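Probable transcriptional regulator (Pseudomonas aeruginosa, PDB 2NNN) probably binds DNA as a dimeric transcription factor of the MarR family, whose members carry a winged helix-turn-helix in each subunit. Local coordinates at the interface of chains A and B. Numbering follows the deposited sequence. Chains: chain A/B, Probable transcriptional regulator.

The interface of chains A and B. Residues chain A 63, 136-137, 139-140; chain B 16, 19-20.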
# COMPACT_ATOMS: atom_id res chain seq x y z
N ALA A 63 -8.41 1.99 -9.69
CA ALA A 63 -7.94 2.97 -8.70
C ALA A 63 -6.57 3.57 -9.04
O ALA A 63 -5.69 3.67 -8.20
CB ALA A 63 -7.95 2.36 -7.30
N LEU A 136 -13.46 -5.25 4.79
CA LEU A 136 -12.44 -4.50 4.05
C LEU A 136 -13.00 -3.81 2.79
O LEU A 136 -12.52 -2.75 2.40
CB LEU A 136 -11.26 -5.43 3.72
CG LEU A 136 -9.83 -4.89 3.58
CD1 LEU A 136 -9.34 -4.13 4.82
CD2 LEU A 136 -8.86 -6.01 3.24
N ALA A 137 -14.04 -4.38 2.17
CA ALA A 137 -14.70 -3.75 1.02
C ALA A 137 -15.30 -2.40 1.37
O ALA A 137 -15.37 -1.48 0.53
CB ALA A 137 -15.78 -4.66 0.46
N LEU A 139 -14.00 -0.38 3.41
CA LEU A 139 -12.90 0.55 3.71
C LEU A 139 -12.12 0.97 2.47
O LEU A 139 -11.10 1.67 2.55
CB LEU A 139 -11.93 -0.06 4.74
CG LEU A 139 -12.43 -0.35 6.16
CD1 LEU A 139 -11.22 -0.44 7.08
CD2 LEU A 139 -13.41 0.72 6.66
N ILE A 140 -12.62 0.54 1.32
CA ILE A 140 -12.03 0.84 0.01
C ILE A 140 -12.21 2.31 -0.34
O ILE A 140 -11.40 2.92 -1.04
CB ILE A 140 -12.61 -0.15 -1.05
CG1 ILE A 140 -11.55 -1.16 -1.44
CG2 ILE A 140 -13.23 0.53 -2.28
CD1 ILE A 140 -10.95 -1.86 -0.27
OXT ILE A 140 -13.15 2.94 0.11
N ILE B 16 -8.16 -4.93 -3.29
CA ILE B 16 -8.82 -4.42 -2.09
C ILE B 16 -7.81 -3.79 -1.12
O ILE B 16 -8.02 -2.68 -0.65
CB ILE B 16 -9.67 -5.55 -1.41
CG1 ILE B 16 -10.81 -6.03 -2.35
CG2 ILE B 16 -10.26 -5.08 -0.10
CD1 ILE B 16 -11.51 -7.31 -1.88
N GLN B 19 -6.48 -0.37 -2.45
CA GLN B 19 -7.49 0.71 -2.39
C GLN B 19 -7.74 1.22 -0.98
O GLN B 19 -7.91 2.41 -0.78
CB GLN B 19 -8.81 0.22 -2.96
CG GLN B 19 -8.81 -0.04 -4.45
CD GLN B 19 -10.15 -0.56 -4.89
OE1 GLN B 19 -10.44 -1.74 -4.79
NE2 GLN B 19 -10.98 0.33 -5.35
N ALA B 20 -7.80 0.31 -0.01
CA ALA B 20 -7.91 0.66 1.42
C ALA B 20 -6.70 1.49 1.82
O ALA B 20 -6.83 2.50 2.50
CB ALA B 20 -8.00 -0.61 2.27
O HOH W 1 -9.11 2.65 4.16
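A:Ile140, the C-terminal residue of its chain, packs its side chain against B:Ile16 and B:Gln19 on helix 13-31 and illustrates how a chain end can add to a subunit interface. Its CD1 methyl lies over the turn between B:Ile16 and B:Ala20, 3.3 Å from the branch methyl CG2 of B:Ile16 and 4.1 Å from CB of B:Ala20, and the two isoleucine side chains cross at about a right angle. That CG2 stands anti to its own backbone N, which directs it toward chain A, where it also meets A:Leu136 at CG, 3.7 Å away. One methyl thus touches both hydrophobic side chains. On the other flank B:Gln19 crosses A:Ile140 obliquely, its CB packing on CG1 at 3.4 Å. Beyond CG the glutamine chain is extended (chi2 178°), bringing the amide against the isoleucine, its OE1 near CG1 and its NE2 3.8 Å from CG2 of A:Ile140. Farther out, CB of A:Ala63 touches the glutamine at mid-chain, 3.8 Å from its CG. At the polar rim the link is indirect: a water lies 2.7 Å from the carbonyl O of A:Leu139 and 2.8 Å from that of B:Ala20, joining the two backbones. The patch therefore sets the end of helix 126-137 and the short tail that follows it, together with the loop between helices 55-61 and 66-78, against helix 13-31 of the partner, and two-fold symmetry repeats it, consistent with the dimer typical of MarR proteins.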